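Local coordinates for protein MHC class I antigen (Ctenopharyngodon idella, PDB 5H5Z) that probably presents short peptides to T cells, held in a groove of the heavy chain that pairs with beta-2-microglobulin, at residues F109-S121 with W129-W143. Numbering follows the deposited sequence.
Sequences FYQYAYDGEDFVS and WTAANPQAVITKHKW
Ser121 and Thr130 form an antiparallel hydrogen-bonded pair: Thr130 N reaches Ser121 O at 2.8 Å, and Ser121 N returns a bond to Thr130 O at 3.0 Å. A third bond joins Ala132 N to Phe119 O at 2.9 Å. In the backbone, Phe119 and Val120 stand together opposite Tyr112, a classic beta bulge, as the bonds Phe119 N to Tyr112 O and Tyr112 N to Val120 O, both 2.9 Å, attest.

Two waters extend the polar network. One bridges Asp118 O and Asn133 ND2; the other joins Ser121 OG to Thr130 O. Asn133, the N-cap, turns OD1 to Ala136 N in a weak capping bond. Outward, Asp118 OD1 bonds Trp61 NE1 of the beta-2-microglobulin chain, and Thr139 OG1 and Trp143 NE1 bond the backbone of the bound peptide.

Apolar and aromatic contacts join the helix to the sheet. Ala136 CB sits 3.6 Å from the centroid of the Phe119 ring, only 6° off its normal, a CH-pi contact; with CG anti to the backbone N, the ring swings under the helix, and the hydroxyl oxygen Thr139 OG1 meets its edge. Val120 divides its methyls, CG1 touching Ala136 CB and CG2 touching Trp143 CZ3, each at 3.8 Å. The edge of Trp143 points at the face of Tyr112 in an offset edge-to-face pair, planes 66° apart, while Trp129 CH2 approaches the Tyr112 edge near CE1.

Helix segment 134-143 runs over strand segment 117-121, their axes 21° from parallel. Strand 128-131 is an outermost strand of the eight-stranded sheet that floors the groove, next to strand 117-123 and then 106-114, and helix 148-170 packs on Trp129.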
loop_
_atom_site.group_PDB
_atom_site.type_symbol
_atom_site.label_atom_id
_atom_site.label_comp_id
_atom_site.label_asym_id
_atom_site.label_seq_id
_atom_site.Cartn_x
_atom_site.Cartn_y
_atom_site.Cartn_z
ATOM N N PHE A 109 2.424 -14.869 -10.347
ATOM C CA PHE A 109 3.672 -14.996 -9.590
ATOM C C PHE A 109 3.428 -15.726 -8.273
ATOM O O PHE A 109 2.300 -15.760 -7.775
ATOM C CB PHE A 109 4.272 -13.608 -9.316
ATOM C CG PHE A 109 3.406 -12.739 -8.452
ATOM C CD1 PHE A 109 2.345 -12.022 -9.004
ATOM C CD2 PHE A 109 3.645 -12.635 -7.083
ATOM C CE1 PHE A 109 1.537 -11.222 -8.209
ATOM C CE2 PHE A 109 2.843 -11.833 -6.282
ATOM C CZ PHE A 109 1.789 -11.126 -6.846
ATOM N N TYR A 110 4.492 -16.299 -7.712
ATOM C CA TYR A 110 4.421 -17.013 -6.439
ATOM C C TYR A 110 5.802 -16.915 -5.790
ATOM O O TYR A 110 6.785 -17.427 -6.331
ATOM C CB TYR A 110 4.018 -18.481 -6.662
ATOM C CG TYR A 110 2.954 -18.992 -5.710
ATOM C CD1 TYR A 110 3.220 -19.163 -4.351
ATOM C CD2 TYR A 110 1.676 -19.333 -6.179
ATOM C CE1 TYR A 110 2.245 -19.625 -3.480
ATOM C CE2 TYR A 110 0.698 -19.801 -5.317
ATOM C CZ TYR A 110 0.986 -19.950 -3.972
ATOM O OH TYR A 110 0.018 -20.417 -3.115
ATOM N N GLN A 111 5.873 -16.246 -4.640
ATOM C CA GLN A 111 7.162 -15.877 -4.028
ATOM C C GLN A 111 7.134 -15.977 -2.508
ATOM O O GLN A 111 6.106 -15.719 -1.877
ATOM C CB GLN A 111 7.547 -14.444 -4.418
ATOM C CG GLN A 111 7.713 -14.216 -5.914
ATOM C CD GLN A 111 7.621 -12.752 -6.307
ATOM O OE1 GLN A 111 7.500 -11.871 -5.459
ATOM N NE2 GLN A 111 7.673 -12.490 -7.603
ATOM N N TYR A 112 8.277 -16.335 -1.926
ATOM C CA TYR A 112 8.433 -16.395 -0.474
ATOM C C TYR A 112 9.685 -15.630 -0.040
ATOM O O TYR A 112 10.659 -15.564 -0.787
ATOM C CB TYR A 112 8.549 -17.849 -0.015
ATOM C CG TYR A 112 7.309 -18.705 -0.237
ATOM C CD1 TYR A 112 7.055 -19.301 -1.478
ATOM C CD2 TYR A 112 6.404 -18.937 0.801
ATOM C CE1 TYR A 112 5.933 -20.093 -1.673
ATOM C CE2 TYR A 112 5.279 -19.737 0.611
ATOM C CZ TYR A 112 5.048 -20.304 -0.626
ATOM O OH TYR A 112 3.937 -21.104 -0.819
ATOM N N ALA A 113 9.652 -15.061 1.166
ATOM C CA ALA A 113 10.815 -14.368 1.738
ATOM C C ALA A 113 10.973 -14.697 3.206
ATOM O O ALA A 113 9.982 -14.871 3.926
ATOM C CB ALA A 113 10.697 -12.858 1.566
ATOM N N TYR A 114 12.229 -14.775 3.637
ATOM C CA TYR A 114 12.562 -14.921 5.041
ATOM C C TYR A 114 13.272 -13.660 5.511
ATOM O O TYR A 114 14.211 -13.189 4.859
ATOM C CB TYR A 114 13.448 -16.148 5.263
ATOM C CG TYR A 114 13.922 -16.290 6.691
ATOM C CD1 TYR A 114 13.019 -16.564 7.717
ATOM C CD2 TYR A 114 15.272 -16.141 7.021
ATOM C CE1 TYR A 114 13.438 -16.697 9.027
ATOM C CE2 TYR A 114 15.703 -16.272 8.330
ATOM C CZ TYR A 114 14.785 -16.550 9.329
ATOM O OH TYR A 114 15.208 -16.679 10.629
ATOM N N ASP A 115 12.818 -13.125 6.643
ATOM C CA ASP A 115 13.286 -11.825 7.161
ATOM C C ASP A 115 13.329 -10.741 6.081
ATOM O O ASP A 115 14.262 -9.939 6.019
ATOM C CB ASP A 115 14.631 -11.963 7.898
ATOM C CG ASP A 115 14.486 -12.636 9.251
ATOM O OD1 ASP A 115 13.371 -12.643 9.809
ATOM O OD2 ASP A 115 15.491 -13.160 9.772
ATOM N N GLY A 116 12.306 -10.731 5.226
ATOM C CA GLY A 116 12.169 -9.714 4.183
ATOM C C GLY A 116 13.146 -9.808 3.022
ATOM O O GLY A 116 13.326 -8.841 2.285
ATOM N N GLU A 117 13.781 -10.966 2.861
ATOM C CA GLU A 117 14.679 -11.214 1.733
ATOM C C GLU A 117 14.234 -12.444 0.938
ATOM O O GLU A 117 13.811 -13.438 1.529
ATOM C CB GLU A 117 16.111 -11.414 2.227
ATOM C CG GLU A 117 16.776 -10.141 2.732
ATOM C CD GLU A 117 18.236 -10.354 3.077
ATOM O OE1 GLU A 117 18.543 -11.284 3.854
ATOM O OE2 GLU A 117 19.079 -9.590 2.570
ATOM N N ASP A 118 14.357 -12.381 -0.390
ATOM C CA ASP A 118 13.984 -13.503 -1.275
ATOM C C ASP A 118 14.471 -14.838 -0.729
ATOM O O ASP A 118 15.628 -14.961 -0.304
ATOM C CB ASP A 118 14.558 -13.314 -2.682
ATOM C CG ASP A 118 13.861 -12.218 -3.469
ATOM O OD1 ASP A 118 12.837 -11.677 -3.003
ATOM O OD2 ASP A 118 14.342 -11.902 -4.574
ATOM N N PHE A 119 13.584 -15.830 -0.735
ATOM C CA PHE A 119 13.935 -17.190 -0.322
ATOM C C PHE A 119 13.766 -18.144 -1.513
ATOM O O PHE A 119 14.755 -18.661 -2.032
ATOM C CB PHE A 119 13.099 -17.619 0.892
ATOM C CG PHE A 119 13.528 -18.928 1.507
ATOM C CD1 PHE A 119 14.649 -18.996 2.329
ATOM C CD2 PHE A 119 12.797 -20.096 1.277
ATOM C CE1 PHE A 119 15.041 -20.201 2.902
ATOM C CE2 PHE A 119 13.180 -21.303 1.851
ATOM C CZ PHE A 119 14.302 -21.356 2.666
ATOM N N VAL A 120 12.524 -18.361 -1.953
ATOM C CA VAL A 120 12.254 -19.105 -3.192
ATOM C C VAL A 120 11.184 -18.393 -4.034
ATOM O O VAL A 120 10.256 -17.786 -3.492
ATOM C CB VAL A 120 11.813 -20.581 -2.956
ATOM C CG1 VAL A 120 12.960 -21.433 -2.432
ATOM C CG2 VAL A 120 10.605 -20.665 -2.029
ATOM N N SER A 121 11.330 -18.472 -5.355
ATOM C CA SER A 121 10.406 -17.834 -6.293
ATOM C C SER A 121 10.038 -18.832 -7.376
ATOM O O SER A 121 10.900 -19.570 -7.870
ATOM C CB SER A 121 11.048 -16.601 -6.943
ATOM O OG SER A 121 11.608 -15.737 -5.977
ATOM N N TRP A 129 11.726 -23.936 -8.847
ATOM C CA TRP A 129 11.818 -22.898 -7.833
ATOM C C TRP A 129 13.222 -22.320 -7.793
ATOM O O TRP A 129 14.200 -23.049 -7.617
ATOM C CB TRP A 129 11.428 -23.455 -6.463
ATOM C CG TRP A 129 9.974 -23.781 -6.384
ATOM C CD1 TRP A 129 9.379 -24.978 -6.680
ATOM C CD2 TRP A 129 8.920 -22.890 -6.011
ATOM N NE1 TRP A 129 8.018 -24.887 -6.503
ATOM C CE2 TRP A 129 7.707 -23.616 -6.097
ATOM C CE3 TRP A 129 8.879 -21.548 -5.606
ATOM C CZ2 TRP A 129 6.469 -23.046 -5.785
ATOM C CZ3 TRP A 129 7.650 -20.979 -5.300
ATOM C CH2 TRP A 129 6.458 -21.725 -5.398
ATOM N N THR A 130 13.314 -21.008 -7.973
ATOM C CA THR A 130 14.588 -20.311 -7.862
ATOM C C THR A 130 14.900 -20.087 -6.388
ATOM O O THR A 130 14.134 -19.435 -5.678
ATOM C CB THR A 130 14.561 -18.976 -8.626
ATOM O OG1 THR A 130 14.209 -19.229 -9.989
ATOM C CG2 THR A 130 15.930 -18.283 -8.579
ATOM N N ALA A 131 16.016 -20.661 -5.942
ATOM C CA ALA A 131 16.494 -20.512 -4.573
ATOM C C ALA A 131 17.470 -19.341 -4.495
ATOM O O ALA A 131 18.461 -19.305 -5.225
ATOM C CB ALA A 131 17.168 -21.799 -4.111
ATOM N N ALA A 132 17.182 -18.384 -3.615
ATOM C CA ALA A 132 18.001 -17.170 -3.490
ATOM C C ALA A 132 19.312 -17.387 -2.732
ATOM O O ALA A 132 20.270 -16.625 -2.899
ATOM C CB ALA A 132 17.197 -16.052 -2.845
ATOM N N ASN A 133 19.344 -18.417 -1.891
ATOM C CA ASN A 133 20.514 -18.718 -1.068
ATOM C C ASN A 133 20.642 -20.227 -0.837
ATOM O O ASN A 133 19.706 -20.972 -1.131
ATOM C CB ASN A 133 20.434 -17.955 0.262
ATOM C CG ASN A 133 19.093 -18.114 0.953
ATOM O OD1 ASN A 133 18.658 -19.225 1.250
ATOM N ND2 ASN A 133 18.433 -16.995 1.222
ATOM N N PRO A 134 21.803 -20.687 -0.321
ATOM C CA PRO A 134 21.974 -22.116 -0.037
ATOM C C PRO A 134 20.896 -22.695 0.885
ATOM O O PRO A 134 20.485 -23.841 0.697
ATOM C CB PRO A 134 23.342 -22.173 0.651
ATOM C CG PRO A 134 24.082 -21.017 0.084
ATOM C CD PRO A 134 23.054 -19.935 -0.067
ATOM N N GLN A 135 20.444 -21.902 1.858
ATOM C CA GLN A 135 19.403 -22.323 2.801
ATOM C C GLN A 135 18.102 -22.674 2.090
ATOM O O GLN A 135 17.356 -23.542 2.545
ATOM C CB GLN A 135 19.133 -21.234 3.848
ATOM C CG GLN A 135 20.261 -20.995 4.842
ATOM C CD GLN A 135 21.331 -20.042 4.327
ATOM O OE1 GLN A 135 21.305 -19.602 3.173
ATOM N NE2 GLN A 135 22.285 -19.719 5.192
ATOM N N ALA A 136 17.832 -22.001 0.974
ATOM C CA ALA A 136 16.610 -22.244 0.208
ATOM C C ALA A 136 16.686 -23.463 -0.711
ATOM O O ALA A 136 15.653 -23.977 -1.147
ATOM C CB ALA A 136 16.225 -21.002 -0.585
ATOM N N VAL A 137 17.901 -23.928 -0.998
ATOM C CA VAL A 137 18.104 -25.024 -1.962
ATOM C C VAL A 137 17.463 -26.345 -1.510
ATOM O O VAL A 137 16.902 -27.080 -2.329
ATOM C CB VAL A 137 19.602 -25.211 -2.313
ATOM C CG1 VAL A 137 19.804 -26.358 -3.294
ATOM C CG2 VAL A 137 20.169 -23.926 -2.900
ATOM N N ILE A 138 17.534 -26.637 -0.213
ATOM C CA ILE A 138 16.864 -27.821 0.342
ATOM C C ILE A 138 15.360 -27.782 0.048
ATOM O O ILE A 138 14.768 -28.795 -0.334
ATOM C CB ILE A 138 17.120 -27.969 1.856
ATOM C CG1 ILE A 138 18.612 -28.212 2.116
ATOM C CG2 ILE A 138 16.279 -29.098 2.446
ATOM C CD1 ILE A 138 19.029 -28.002 3.554
ATOM N N THR A 139 14.757 -26.606 0.211
ATOM C CA THR A 139 13.333 -26.391 -0.089
ATOM C C THR A 139 13.045 -26.574 -1.582
ATOM O O THR A 139 12.073 -27.239 -1.957
ATOM C CB THR A 139 12.864 -25.007 0.406
ATOM O OG1 THR A 139 12.936 -24.972 1.838
ATOM C CG2 THR A 139 11.423 -24.699 -0.039
ATOM N N LYS A 140 13.899 -25.992 -2.424
ATOM C CA LYS A 140 13.818 -26.168 -3.876
ATOM C C LYS A 140 13.694 -27.650 -4.272
ATOM O O LYS A 140 12.787 -28.025 -5.023
ATOM C CB LYS A 140 15.038 -25.519 -4.543
ATOM C CG LYS A 140 15.240 -25.853 -6.014
ATOM C CD LYS A 140 16.548 -25.263 -6.529
ATOM C CE LYS A 140 16.804 -25.635 -7.984
ATOM N NZ LYS A 140 15.756 -25.104 -8.905
ATOM N N HIS A 141 14.592 -28.489 -3.759
ATOM C CA HIS A 141 14.575 -29.920 -4.089
ATOM C C HIS A 141 13.338 -30.643 -3.553
ATOM O O HIS A 141 12.742 -31.462 -4.256
ATOM C CB HIS A 141 15.847 -30.621 -3.600
ATOM C CG HIS A 141 17.101 -30.138 -4.264
ATOM N ND1 HIS A 141 17.186 -29.901 -5.619
ATOM C CD2 HIS A 141 18.327 -29.867 -3.757
ATOM C CE1 HIS A 141 18.406 -29.493 -5.917
ATOM N NE2 HIS A 141 19.119 -29.467 -4.804
ATOM N N LYS A 142 12.958 -30.332 -2.315
ATOM C CA LYS A 142 11.767 -30.914 -1.702
ATOM C C LYS A 142 10.524 -30.564 -2.510
ATOM O O LYS A 142 9.707 -31.437 -2.815
ATOM C CB LYS A 142 11.601 -30.426 -0.258
ATOM C CG LYS A 142 10.375 -30.997 0.443
ATOM C CD LYS A 142 10.042 -30.224 1.707
ATOM C CE LYS A 142 8.693 -30.654 2.256
ATOM N NZ LYS A 142 8.512 -30.214 3.665
ATOM N N TRP A 143 10.392 -29.287 -2.861
ATOM C CA TRP A 143 9.206 -28.818 -3.580
ATOM C C TRP A 143 9.125 -29.349 -5.007
ATOM O O TRP A 143 8.036 -29.647 -5.503
ATOM C CB TRP A 143 9.130 -27.296 -3.528
ATOM C CG TRP A 143 8.587 -26.809 -2.216
ATOM C CD1 TRP A 143 8.382 -27.555 -1.084
ATOM C CD2 TRP A 143 8.198 -25.475 -1.890
ATOM N NE1 TRP A 143 7.878 -26.769 -0.082
ATOM C CE2 TRP A 143 7.755 -25.485 -0.547
ATOM C CE3 TRP A 143 8.168 -24.270 -2.603
ATOM C CZ2 TRP A 143 7.287 -24.340 0.097
ATOM C CZ3 TRP A 143 7.715 -23.126 -1.957
ATOM C CH2 TRP A 143 7.281 -23.170 -0.620
HETATM O O HOH W 1 16.051 -15.931 2.442
HETATM O O HOH W 2 14.013 -16.487 -5.051
#